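Local atomic coordinates of packaging enzyme P4 (Pseudomonas phage phi13, PDB entry 4BLP), a protein that probably hydrolyses nucleoside triphosphates as a hexameric RecA-like motor that packages viral RNA into the capsid of a double-stranded RNA bacteriophage. Residues D264-S267 against L268-N272; G229-V233 against A234-A238; V100-R103 against E104-R107; A191-T194 against E195-A198. All coordinates share one frame; numbering follows the deposited sequence.

Contact 1 (D264-S267 against L268-N272)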
ATOM      1  N   ASP D 264      -8.773 -10.923  23.162  1.00 33.35           N
ATOM      2  CA  ASP D 264      -9.979 -10.188  23.551  1.00 33.79           C
ATOM      3  C   ASP D 264     -11.145 -10.348  22.553  1.00 34.43           C
ATOM      4  O   ASP D 264     -12.289 -10.021  22.892  1.00 34.86           O
ATOM      5  CB  ASP D 264      -9.642  -8.683  23.709  1.00 36.55           C
ATOM      6  CG  ASP D 264      -9.158  -7.997  22.441  0.72 50.40           C
ATOM      7  OD1 ASP D 264      -8.301  -8.582  21.736  0.75 52.21           O
ATOM      8  OD2 ASP D 264      -9.601  -6.860  22.178  0.65 56.54           O
ATOM      9  N   LYS D 265     -10.872 -10.819  21.335  1.00 27.44           N
ATOM     10  CA  LYS D 265     -11.922 -10.898  20.309  1.00 26.53           C
ATOM     11  C   LYS D 265     -12.158 -12.310  19.776  1.00 24.33           C
ATOM     12  O   LYS D 265     -12.813 -12.446  18.738  1.00 21.43           O
ATOM     13  CB  LYS D 265     -11.556  -9.975  19.116  1.00 29.11           C
ATOM     14  CG  LYS D 265     -11.404  -8.494  19.477  1.00 33.17           C
ATOM     15  CD  LYS D 265     -12.758  -7.832  19.793  1.00 51.10           C
ATOM     16  CE  LYS D 265     -12.593  -6.449  20.388  1.00 64.85           C
ATOM     17  NZ  LYS D 265     -13.036  -5.387  19.453  1.00 75.07           N
ATOM     18  N   VAL D 266     -11.681 -13.339  20.485  1.00 20.70           N
ATOM     19  CA  VAL D 266     -11.833 -14.746  20.065  1.00 20.79           C
ATOM     20  C   VAL D 266     -13.320 -15.091  19.806  1.00 21.67           C
ATOM     21  O   VAL D 266     -13.640 -15.723  18.784  1.00 19.24           O
ATOM     22  CB  VAL D 266     -11.216 -15.721  21.123  1.00 27.36           C
ATOM     23  CG1 VAL D 266     -11.534 -17.172  20.791  1.00 27.39           C
ATOM     24  CG2 VAL D 266      -9.711 -15.544  21.209  1.00 27.51           C
ATOM     25  N   SER D 267     -14.207 -14.719  20.740  1.00 18.58           N
ATOM     26  CA  SER D 267     -15.638 -15.034  20.631  1.00 18.44           C
ATOM     27  C   SER D 267     -16.238 -14.454  19.348  1.00 21.07           C
ATOM     28  O   SER D 267     -17.002 -15.156  18.673  1.00 20.35           O
ATOM     29  CB  SER D 267     -16.406 -14.506  21.846  1.00 24.07           C
ATOM     30  OG  SER D 267     -15.959 -15.176  23.013  1.00 38.20           O
ATOM     31  N   LEU D 268     -15.890 -13.195  19.010  1.00 18.32           N
ATOM     32  CA  LEU D 268     -16.372 -12.549  17.799  1.00 20.19           C
ATOM     33  C   LEU D 268     -15.863 -13.284  16.558  1.00 19.38           C
ATOM     34  O   LEU D 268     -16.632 -13.546  15.634  1.00 17.79           O
ATOM     35  CB  LEU D 268     -15.899 -11.076  17.750  1.00 22.07           C
ATOM     36  CG  LEU D 268     -16.481 -10.032  18.681  1.00 32.15           C
ATOM     37  CD1 LEU D 268     -15.996  -8.656  18.241  1.00 32.66           C
ATOM     38  CD2 LEU D 268     -18.006 -10.031  18.678  1.00 40.28           C
ATOM     39  N   VAL D 269     -14.556 -13.597  16.533  1.00 13.81           N
ATOM     40  CA  VAL D 269     -13.977 -14.299  15.377  1.00 11.59           C
ATOM     41  C   VAL D 269     -14.629 -15.666  15.205  1.00 12.33           C
ATOM     42  O   VAL D 269     -14.988 -16.041  14.080  1.00 12.39           O
ATOM     43  CB  VAL D 269     -12.423 -14.376  15.507  1.00 14.84           C
ATOM     44  CG1 VAL D 269     -11.800 -15.259  14.417  1.00 15.46           C
ATOM     45  CG2 VAL D 269     -11.838 -12.959  15.426  1.00 15.54           C
ATOM     46  N   TYR D 270     -14.806 -16.423  16.303  1.00 13.11           N
ATOM     47  CA  TYR D 270     -15.407 -17.758  16.210  1.00 13.16           C
ATOM     48  C   TYR D 270     -16.858 -17.641  15.717  1.00 15.44           C
ATOM     49  O   TYR D 270     -17.273 -18.443  14.892  1.00 15.83           O
ATOM     50  CB  TYR D 270     -15.307 -18.497  17.549  1.00 16.57           C
ATOM     51  CG  TYR D 270     -13.912 -19.017  17.900  1.00 20.27           C
ATOM     52  CD1 TYR D 270     -12.803 -18.693  17.123  1.00 23.40           C
ATOM     53  CD2 TYR D 270     -13.704 -19.812  19.018  1.00 21.88           C
ATOM     54  CE1 TYR D 270     -11.520 -19.140  17.462  1.00 26.43           C
ATOM     55  CE2 TYR D 270     -12.432 -20.302  19.339  1.00 22.07           C
ATOM     56  CZ  TYR D 270     -11.342 -19.950  18.571  1.00 29.44           C
ATOM     57  OH  TYR D 270     -10.082 -20.400  18.904  1.00 29.31           O
ATOM     58  N   ASN D 271     -17.613 -16.598  16.172  1.00 14.00           N
ATOM     59  CA  ASN D 271     -18.970 -16.381  15.664  1.00 12.90           C
ATOM     60  C   ASN D 271     -18.954 -16.101  14.155  1.00 15.37           C
ATOM     61  O   ASN D 271     -19.803 -16.601  13.425  1.00 14.00           O
ATOM     62  CB  ASN D 271     -19.647 -15.205  16.381  1.00 14.96           C
ATOM     63  CG  ASN D 271     -20.052 -15.502  17.789  1.00 36.81           C
ATOM     64  OD1 ASN D 271     -20.159 -16.665  18.195  1.00 30.47           O
ATOM     65  ND2 ASN D 271     -20.324 -14.443  18.558  1.00 34.64           N
ATOM     66  N   ASN D 272     -17.986 -15.289  13.689  1.00 12.46           N
ATOM     67  CA  ASN D 272     -17.909 -14.979  12.256  1.00 10.24           C
ATOM     68  C   ASN D 272     -17.572 -16.219  11.451  1.00 14.87           C
ATOM     69  O   ASN D 272     -18.089 -16.395  10.350  1.00 14.35           O
ATOM     70  CB  ASN D 272     -16.876 -13.861  12.014  1.00 12.10           C
ATOM     71  CG  ASN D 272     -17.311 -12.513  12.564  1.00 26.60           C
ATOM     72  OD1 ASN D 272     -18.486 -12.240  12.732  1.00 28.75           O
ATOM     73  ND2 ASN D 272     -16.386 -11.633  12.871  1.00 18.54           N
TER
HETATM   74  O   HOH W   1     -15.121 -11.308  21.573  1.00 41.23           O
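One face of the Tyr-270 ring is covered by Val-266, whose methyl CG1 stands 3.6 Å from the ring centroid and 16° off the ring normal, a CH-pi contact displaced somewhat toward the rim. The pair sits on the first turn of helix 266-274 in the RecA-like ATPase core, spaced i to i+4. CG1 of Val-266 lies anti to its own backbone N (chi1 172°), which turns this branch to the side of Tyr-270, over its ring, while the two side chains run alongside each other and point the same way. Elsewhere the tyrosine packs against Pro-259 and against Met-280 and Val-282 of strand 279-284, and it also touches the loop that probably forms the Walker A motif. The backbone that carries this pair is regular alpha helix: Tyr-270 N donates to Val-266 O at 2.8 Å, flanked by Val-269 N to Lys-265 O and Asn-271 N to Ser-267 O. Lys-265 occupies the N-cap position. Its aliphatic chain lies beside Leu-268, with CD 3.7 Å from Leu-268 CD1, and a bend at chi2 (-72°) helps carry the ammonium group to the carbonyl of Pro-228. Along the helix, Asn-271 packs on Thr-155 of a neighbouring subunit, so this side of the helix faces the subunit interface. At the N-terminal end, one water accepts from Leu-268 N at 3.3 Å and donates a weak bond to Asp-264 O at 3.4 Å.

Contact 2 (G229-V233 against A234-A238)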
ATOM      1  N   GLY D 229     -12.437  -8.078  14.821  1.00 35.32           N
ATOM      2  CA  GLY D 229     -11.709  -9.149  15.496  1.00 35.32           C
ATOM      3  C   GLY D 229     -10.196  -9.186  15.339  1.00 37.48           C
ATOM      4  O   GLY D 229      -9.524  -9.830  16.147  1.00 36.87           O
ATOM      5  N   GLY D 230      -9.659  -8.504  14.319  1.00 31.35           N
ATOM      6  CA  GLY D 230      -8.240  -8.479  13.922  1.00 27.83           C
ATOM      7  C   GLY D 230      -7.952  -9.440  12.760  1.00 27.85           C
ATOM      8  O   GLY D 230      -6.845  -9.500  12.211  1.00 27.64           O
ATOM      9  N   VAL D 231      -8.947 -10.222  12.400  1.00 18.75           N
ATOM     10  CA  VAL D 231      -8.820 -11.248  11.358  1.00 16.01           C
ATOM     11  C   VAL D 231      -9.335 -10.665  10.057  1.00 15.97           C
ATOM     12  O   VAL D 231     -10.324  -9.943  10.061  1.00 16.58           O
ATOM     13  CB  VAL D 231      -9.561 -12.542  11.834  1.00 18.39           C
ATOM     14  CG1 VAL D 231      -9.735 -13.562  10.690  1.00 17.94           C
ATOM     15  CG2 VAL D 231      -8.833 -13.168  13.038  1.00 17.12           C
ATOM     16  N   SER D 232      -8.641 -10.940   8.930  1.00 12.92           N
ATOM     17  CA  SER D 232      -9.049 -10.423   7.633  1.00 12.24           C
ATOM     18  C   SER D 232     -10.432 -10.928   7.261  1.00 13.41           C
ATOM     19  O   SER D 232     -10.668 -12.129   7.276  1.00 12.15           O
ATOM     20  CB  SER D 232      -8.063 -10.853   6.555  1.00 14.93           C
ATOM     21  OG  SER D 232      -6.808 -10.248   6.827  1.00 22.73           O
ATOM     22  N   VAL D 233     -11.340 -10.018   6.906  1.00 10.33           N
ATOM     23  CA  VAL D 233     -12.715 -10.447   6.549  1.00 10.07           C
ATOM     24  C   VAL D 233     -12.712 -11.278   5.297  1.00 12.93           C
ATOM     25  O   VAL D 233     -13.631 -12.090   5.124  1.00 12.78           O
ATOM     26  CB  VAL D 233     -13.733  -9.279   6.451  1.00 15.13           C
ATOM     27  CG1 VAL D 233     -13.908  -8.638   7.818  1.00 15.98           C
ATOM     28  CG2 VAL D 233     -13.321  -8.247   5.406  1.00 15.01           C
ATOM     29  N   ALA D 234     -11.684 -11.146   4.433  1.00 11.22           N
ATOM     30  CA  ALA D 234     -11.576 -11.988   3.244  1.00 12.74           C
ATOM     31  C   ALA D 234     -11.466 -13.476   3.622  1.00 11.71           C
ATOM     32  O   ALA D 234     -11.823 -14.332   2.807  1.00  9.87           O
ATOM     33  CB  ALA D 234     -10.371 -11.564   2.402  1.00 13.79           C
ATOM     34  N   LEU D 235     -11.016 -13.793   4.850  1.00  7.98           N
ATOM     35  CA  LEU D 235     -10.923 -15.190   5.277  1.00  8.28           C
ATOM     36  C   LEU D 235     -12.344 -15.746   5.405  1.00 10.55           C
ATOM     37  O   LEU D 235     -12.576 -16.878   5.031  1.00  9.56           O
ATOM     38  CB  LEU D 235     -10.203 -15.310   6.628  1.00  8.58           C
ATOM     39  CG  LEU D 235     -10.054 -16.737   7.170  1.00 12.16           C
ATOM     40  CD1 LEU D 235      -9.273 -17.683   6.209  1.00 13.41           C
ATOM     41  CD2 LEU D 235      -9.426 -16.712   8.591  1.00 12.69           C
ATOM     42  N   TYR D 236     -13.266 -14.950   5.968  1.00  9.75           N
ATOM     43  CA  TYR D 236     -14.655 -15.428   6.133  1.00  8.75           C
ATOM     44  C   TYR D 236     -15.299 -15.628   4.791  1.00  9.88           C
ATOM     45  O   TYR D 236     -15.981 -16.635   4.607  1.00  9.65           O
ATOM     46  CB  TYR D 236     -15.484 -14.434   6.942  1.00 11.11           C
ATOM     47  CG  TYR D 236     -14.861 -14.047   8.264  1.00 11.17           C
ATOM     48  CD1 TYR D 236     -14.401 -15.015   9.154  1.00 11.22           C
ATOM     49  CD2 TYR D 236     -14.784 -12.714   8.651  1.00 11.22           C
ATOM     50  CE1 TYR D 236     -13.876 -14.658  10.398  1.00 13.96           C
ATOM     51  CE2 TYR D 236     -14.259 -12.348   9.883  1.00 11.43           C
ATOM     52  CZ  TYR D 236     -13.791 -13.320  10.746  1.00 19.16           C
ATOM     53  OH  TYR D 236     -13.324 -12.930  11.979  1.00 17.87           O
ATOM     54  N   ALA D 237     -15.090 -14.678   3.839  1.00  8.89           N
ATOM     55  CA  ALA D 237     -15.661 -14.838   2.485  1.00  7.82           C
ATOM     56  C   ALA D 237     -15.056 -16.093   1.833  1.00  9.44           C
ATOM     57  O   ALA D 237     -15.765 -16.826   1.126  1.00  8.14           O
ATOM     58  CB  ALA D 237     -15.337 -13.596   1.642  1.00  9.35           C
ATOM     59  N   ALA D 238     -13.755 -16.337   2.056  1.00  8.26           N
ATOM     60  CA  ALA D 238     -13.079 -17.532   1.455  1.00  8.13           C
ATOM     61  C   ALA D 238     -13.687 -18.796   2.020  1.00  9.59           C
ATOM     62  O   ALA D 238     -13.908 -19.757   1.295  1.00  7.94           O
ATOM     63  CB  ALA D 238     -11.564 -17.522   1.734  1.00  8.26           C
TER
HETATM   64  O   HOH W   2     -12.718 -10.241  12.295  1.00 19.47           O
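The N-terminal entry to helix 233-248 is formed here, where the loop 229-232 turns into the first helical residues. Ser-232 O accepts from Leu-235 N at 3.0 Å, but the donor stands above the carbonyl plane, 52° out of it, as the chain tightens into its first turn. The next carbonyl, Val-233 O, receives Ala-237 N at 3.2 Å in its plane, in a straight i to i+4 bond (163° at the hydrogen), and a weak one from Tyr-236 N. The same Ser-232 O also lies over one face of the Tyr-236 ring. Val-231 reaches forward from the loop: its CG1 meets Leu-235 CD2 at 3.8 Å, the two side chains crossing obliquely, and its CB comes equally close to Tyr-236 OH, here with the side chains at about a right angle. With CG anti to the carbonyl carbon (chi1 -53°), Tyr-236 lays its ring back along the loop, and its hydroxyl meets a water at 2.8 Å, at the ring edge and in its plane. That water donates to Val-231 O and accepts weakly from Gly-229 N, so it ties Gly-229 and Val-231 of the loop to the tyrosine of the helix. Gly-230, between them, has a positive phi, which favours glycine. The hydroxyl of Ser-232 bonds to Gly-224 O. Outside the two segments, Val-231 and Tyr-236 pack on Val-269 of helix 266-274, Tyr-236 also meets Ile-273 there, and Val-233 and Ala-237 lie against Phe-220 of a neighbouring subunit.

Contact 3 (V100-R103 against E104-R107)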
ATOM      1  N   VAL D 100      -0.394 -40.419  -6.534  1.00 20.15           N
ATOM      2  CA  VAL D 100       0.934 -40.111  -7.103  1.00 20.34           C
ATOM      3  C   VAL D 100       0.913 -40.303  -8.648  1.00 19.69           C
ATOM      4  O   VAL D 100       1.298 -39.404  -9.398  1.00 18.31           O
ATOM      5  CB  VAL D 100       2.003 -41.010  -6.439  1.00 25.35           C
ATOM      6  CG1 VAL D 100       3.367 -40.786  -7.081  1.00 26.13           C
ATOM      7  CG2 VAL D 100       2.072 -40.774  -4.931  1.00 24.90           C
ATOM      8  N   ALA D 101       0.370 -41.437  -9.109  1.00 13.65           N
ATOM      9  CA  ALA D 101       0.333 -41.771 -10.546  1.00 11.82           C
ATOM     10  C   ALA D 101      -0.481 -40.777 -11.395  1.00 15.48           C
ATOM     11  O   ALA D 101      -0.153 -40.569 -12.576  1.00 14.44           O
ATOM     12  CB  ALA D 101      -0.234 -43.179 -10.749  1.00 12.91           C
ATOM     13  N   ASN D 102      -1.569 -40.220 -10.821  1.00 11.96           N
ATOM     14  CA  ASN D 102      -2.465 -39.335 -11.567  1.00 12.13           C
ATOM     15  C   ASN D 102      -2.217 -37.869 -11.236  1.00 15.65           C
ATOM     16  O   ASN D 102      -3.060 -37.051 -11.563  1.00 15.07           O
ATOM     17  CB  ASN D 102      -3.949 -39.729 -11.274  1.00 12.32           C
ATOM     18  CG  ASN D 102      -4.298 -41.061 -11.862  1.00 16.80           C
ATOM     19  OD1 ASN D 102      -4.453 -41.207 -13.079  1.00 13.17           O
ATOM     20  ND2 ASN D 102      -4.212 -42.128 -11.049  1.00 11.62           N
ATOM     21  N   ARG D 103      -1.077 -37.524 -10.648  1.00 11.71           N
ATOM     22  CA  ARG D 103      -0.794 -36.127 -10.206  1.00 13.42           C
ATOM     23  C   ARG D 103      -1.016 -35.098 -11.347  1.00 19.13           C
ATOM     24  O   ARG D 103      -1.612 -34.030 -11.087  1.00 16.30           O
ATOM     25  CB  ARG D 103       0.598 -36.010  -9.579  1.00 17.59           C
ATOM     26  CG  ARG D 103       1.736 -36.281 -10.561  1.00 31.94           C
ATOM     27  CD  ARG D 103       3.066 -36.447  -9.843  1.00 34.04           C
ATOM     28  NE  ARG D 103       4.168 -36.655 -10.785  1.00 25.17           N
ATOM     29  CZ  ARG D 103       4.392 -37.800 -11.421  1.00 36.49           C
ATOM     30  NH1 ARG D 103       3.561 -38.835 -11.261  1.00 21.85           N
ATOM     31  NH2 ARG D 103       5.420 -37.911 -12.258  1.00 27.45           N
ATOM     32  N   GLU D 104      -0.630 -35.431 -12.598  1.00 18.49           N
ATOM     33  CA  GLU D 104      -0.820 -34.476 -13.710  1.00 18.92           C
ATOM     34  C   GLU D 104      -2.275 -34.250 -14.034  1.00 21.38           C
ATOM     35  O   GLU D 104      -2.664 -33.087 -14.153  1.00 19.04           O
ATOM     36  CB  GLU D 104      -0.086 -34.917 -14.999  1.00 20.37           C
ATOM     37  CG  GLU D 104       1.414 -34.791 -14.886  0.89 28.05           C
ATOM     38  CD  GLU D 104       1.933 -33.389 -14.629  0.60 43.06           C
ATOM     39  OE1 GLU D 104       1.419 -32.421 -15.236  0.80 31.20           O
ATOM     40  OE2 GLU D 104       2.811 -33.258 -13.751  0.89 39.88           O
ATOM     41  N   LEU D 105      -3.122 -35.327 -14.172  1.00 17.05           N
ATOM     42  CA  LEU D 105      -4.543 -35.146 -14.448  1.00 15.33           C
ATOM     43  C   LEU D 105      -5.239 -34.409 -13.346  1.00 12.52           C
ATOM     44  O   LEU D 105      -6.209 -33.695 -13.584  1.00 13.12           O
ATOM     45  CB  LEU D 105      -5.280 -36.521 -14.613  1.00 16.21           C
ATOM     46  CG  LEU D 105      -4.969 -37.407 -15.773  1.00 23.02           C
ATOM     47  CD1 LEU D 105      -5.840 -38.648 -15.707  1.00 22.16           C
ATOM     48  CD2 LEU D 105      -5.154 -36.693 -17.115  1.00 26.81           C
ATOM     49  N   ILE D 106      -4.790 -34.630 -12.088  1.00  9.35           N
ATOM     50  CA  ILE D 106      -5.477 -33.996 -10.949  1.00  8.99           C
ATOM     51  C   ILE D 106      -5.406 -32.448 -11.036  1.00 11.62           C
ATOM     52  O   ILE D 106      -6.285 -31.774 -10.496  1.00 10.43           O
ATOM     53  CB  ILE D 106      -4.877 -34.568  -9.641  1.00 12.77           C
ATOM     54  CG1 ILE D 106      -5.389 -36.042  -9.470  1.00 14.20           C
ATOM     55  CG2 ILE D 106      -5.223 -33.717  -8.390  1.00 13.45           C
ATOM     56  CD1 ILE D 106      -4.524 -36.906  -8.439  1.00 18.86           C
ATOM     57  N   ARG D 107      -4.446 -31.897 -11.778  1.00 10.85           N
ATOM     58  CA  ARG D 107      -4.391 -30.422 -11.974  1.00 11.67           C
ATOM     59  C   ARG D 107      -5.664 -29.905 -12.672  1.00 17.22           C
ATOM     60  O   ARG D 107      -5.995 -28.738 -12.540  1.00 17.85           O
ATOM     61  CB  ARG D 107      -3.172 -30.066 -12.836  1.00 14.59           C
ATOM     62  CG  ARG D 107      -1.819 -30.465 -12.210  1.00 18.16           C
ATOM     63  CD  ARG D 107      -0.717 -30.249 -13.254  1.00 30.91           C
ATOM     64  NE  ARG D 107       0.553 -30.851 -12.861  0.24 40.01           N
ATOM     65  CZ  ARG D 107       1.457 -30.255 -12.093  0.30 53.87           C
ATOM     66  NH1 ARG D 107       1.245 -29.028 -11.632  0.50 37.23           N
ATOM     67  NH2 ARG D 107       2.583 -30.880 -11.781  0.41 39.80           N
TER
HETATM   68  O   HOH W   3       0.702 -37.962 -13.553  1.00 19.43           O
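Segment 100-103, which meets 104-107 largely through Asn-102 and Ile-106, begins with Val-100, whose carbonyl oxygen accepts from Arg-103 twice: from the backbone N at 3.3 Å and from NH1 at 3.0 Å, the two donors arriving from opposite faces of the carbonyl plane. Ala-101 O accepts a hydrogen bond from a water that in turn accepts from Glu-104 N at 3.0 Å, bridging the break between the helices. Asn-102, the first residue to leave helical geometry, offers O to Ile-106 N at 3.0 Å, and its CB lies 4.0 Å from Ile-106 CD1, while ND2 is held by Trp-98 O. Arg-103 can fold back on Val-100 because CG sits between its backbone N and carbonyl carbon (chi1 65°), beyond which the chain extends to NE; its O lies 3.7 Å from CG of Arg-107. Next comes a salt bridge along the surface: Arg-107 NE meets Glu-104 OE1 weakly, and NH2 meets OE2 at 3.1 Å with the better angle. Ile-106 turns inward onto Trp-98, Phe-99 and helix 193-205. The whole is a helix break, in which helix 95-101 ends and a short, weakly bonded helix, 103-106, begins almost at once.

Contact 4 (A191-T194 against E195-A198)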
ATOM      1  N   ALA D 191       0.985 -29.831  -1.630  1.00  9.69           N
ATOM      2  CA  ALA D 191       1.842 -28.654  -1.598  1.00  9.72           C
ATOM      3  C   ALA D 191       1.079 -27.323  -1.628  1.00 10.64           C
ATOM      4  O   ALA D 191       1.350 -26.450  -0.790  1.00 10.62           O
ATOM      5  CB  ALA D 191       2.849 -28.716  -2.753  1.00 11.34           C
ATOM      6  N   ASP D 192       0.199 -27.109  -2.635  1.00  9.64           N
ATOM      7  CA  ASP D 192      -0.452 -25.779  -2.781  1.00  7.81           C
ATOM      8  C   ASP D 192      -1.954 -25.874  -2.552  1.00 10.29           C
ATOM      9  O   ASP D 192      -2.501 -26.972  -2.348  1.00  9.50           O
ATOM     10  CB  ASP D 192      -0.163 -25.186  -4.176  1.00  9.68           C
ATOM     11  CG  ASP D 192      -1.051 -25.749  -5.249  1.00 13.24           C
ATOM     12  OD1 ASP D 192      -1.121 -26.982  -5.362  1.00 14.82           O
ATOM     13  OD2 ASP D 192      -1.714 -24.942  -5.966  1.00 12.60           O
ATOM     14  N   LEU D 193      -2.613 -24.737  -2.604  1.00  6.70           N
ATOM     15  CA  LEU D 193      -4.067 -24.667  -2.381  1.00  6.43           C
ATOM     16  C   LEU D 193      -4.855 -25.490  -3.432  1.00  9.35           C
ATOM     17  O   LEU D 193      -5.828 -26.157  -3.072  1.00  8.24           O
ATOM     18  CB  LEU D 193      -4.459 -23.178  -2.435  1.00  6.47           C
ATOM     19  CG  LEU D 193      -5.978 -22.895  -2.500  1.00 10.74           C
ATOM     20  CD1 LEU D 193      -6.656 -23.243  -1.147  1.00 10.97           C
ATOM     21  CD2 LEU D 193      -6.187 -21.412  -2.837  1.00  8.20           C
ATOM     22  N   THR D 194      -4.445 -25.443  -4.729  1.00  8.33           N
ATOM     23  CA  THR D 194      -5.215 -26.170  -5.739  1.00  7.97           C
ATOM     24  C   THR D 194      -5.099 -27.669  -5.542  1.00 10.12           C
ATOM     25  O   THR D 194      -6.115 -28.373  -5.659  1.00  9.87           O
ATOM     26  CB  THR D 194      -4.805 -25.788  -7.186  1.00 11.77           C
ATOM     27  OG1 THR D 194      -3.452 -26.188  -7.450  1.00 10.29           O
ATOM     28  CG2 THR D 194      -4.972 -24.288  -7.454  1.00 12.54           C
ATOM     29  N   GLU D 195      -3.881 -28.164  -5.241  1.00  7.94           N
ATOM     30  CA  GLU D 195      -3.720 -29.605  -5.017  1.00  7.11           C
ATOM     31  C   GLU D 195      -4.525 -30.018  -3.769  1.00 11.33           C
ATOM     32  O   GLU D 195      -5.158 -31.069  -3.765  1.00  8.69           O
ATOM     33  CB  GLU D 195      -2.218 -29.946  -4.840  1.00  7.60           C
ATOM     34  CG  GLU D 195      -1.996 -31.443  -4.722  1.00 12.16           C
ATOM     35  CD  GLU D 195      -0.546 -31.826  -4.448  1.00 17.58           C
ATOM     36  OE1 GLU D 195       0.258 -30.948  -4.048  1.00 13.92           O
ATOM     37  OE2 GLU D 195      -0.240 -33.029  -4.583  1.00 18.96           O
ATOM     38  N   MET D 196      -4.439 -29.234  -2.706  1.00  8.04           N
ATOM     39  CA  MET D 196      -5.183 -29.540  -1.474  1.00  7.22           C
ATOM     40  C   MET D 196      -6.679 -29.676  -1.778  1.00  9.39           C
ATOM     41  O   MET D 196      -7.271 -30.687  -1.409  1.00  8.54           O
ATOM     42  CB  MET D 196      -4.945 -28.422  -0.439  1.00  8.46           C
ATOM     43  CG  MET D 196      -5.640 -28.682   0.925  1.00 11.17           C
ATOM     44  SD  MET D 196      -7.432 -28.320   0.926  1.00 12.09           S
ATOM     45  CE  MET D 196      -7.366 -26.515   0.722  1.00 11.28           C
ATOM     46  N   LEU D 197      -7.274 -28.699  -2.480  1.00  6.97           N
ATOM     47  CA  LEU D 197      -8.707 -28.744  -2.757  0.56  6.49           C
ATOM     48  C   LEU D 197      -9.086 -29.890  -3.692  1.00  9.71           C
ATOM     49  O   LEU D 197     -10.091 -30.532  -3.457  1.00  9.49           O
ATOM     50  CB  LEU D 197      -9.209 -27.421  -3.337  0.56  6.90           C
ATOM     51  CG  LEU D 197     -10.742 -27.260  -3.368  0.56  9.72           C
ATOM     52  CD1 LEU D 197     -11.435 -27.500  -1.988  0.56 10.34           C
ATOM     53  CD2 LEU D 197     -11.105 -25.889  -3.873  0.56 10.38           C
ATOM     54  N   ALA D 198      -8.315 -30.113  -4.756  1.00  8.13           N
ATOM     55  CA  ALA D 198      -8.626 -31.179  -5.705  1.00  8.60           C
ATOM     56  C   ALA D 198      -8.583 -32.536  -4.993  1.00 10.43           C
ATOM     57  O   ALA D 198      -9.513 -33.344  -5.144  1.00 10.38           O
ATOM     58  CB  ALA D 198      -7.635 -31.143  -6.879  1.00  9.10           C
TER
HETATM   59  O   HOH W   4       0.942 -28.728  -5.582  1.00 27.24           O
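Capping bonds dominate the start of helix 193-205, and they centre on the N-cap residue Asp-192. Its OD1 accepts from Glu-195 N at 3.0 Å, with the donor above the carboxylate plane, while OD2 takes a weak bond from Thr-194 N and a short one, 2.6 Å, from Thr-194 OG1 through its syn lone pair. A chi1 of 80° places the Asp-192 carboxylate over these amides, and the partial positive charge of the helix end probably favours its negative charge. A second set of polar contacts reaches back in front of the cap. Glu-195 is extended, with CG anti to its backbone N (chi1 -175°), and its OE1 accepts a hydrogen bond from Ala-191 N at 2.8 Å, the donor standing above the carboxylate plane. The two acids come close, OD1 of Asp-192 lying 4.4 Å from OE1 of Glu-195, but a water donates to both oxygens, and Arg-128 of a neighbouring subunit forms a salt bridge with OE1. Backbone bonds then run i to i+4, beginning with Met-196 N to Asp-192 O. Among apolar groups, CD1 of Leu-193 meets CE of Met-196 at 3.8 Å. Leu-193 and Leu-197 continue onto strand 65-70, Leu-193 and Thr-194 onto strand 73-78, and Leu-197 and Ala-198 onto strand 110-111, so the capped helix lies against the small antiparallel sheet, while Met-196 packs on Trp-174 and Phe-215.

In the fold
From the N terminus, contact 3 comes first, at the break between helix 95-101 and the short helix 103-106; contact 4 follows at the start of helix 193-205, contact 2 where the loop after helix 216-221 enters helix 233-248, and contact 1 at the start of helix 266-274. Each closes a local turn, and all run in series without nesting or crossing. Contacts 3 and 4 touch where Ile-106 CG2 meets Ala-198 CB at 3.8 Å. Contacts 1 and 2 join through Asn-272 against Tyr-236 and Lys-265 against Gly-229, and both touch the same neighbouring subunit, while contact 4 meets another. The pairs are separate: contacts 1 and 3 lie on opposite sides of the chain's centre, their centres about 39 Å apart.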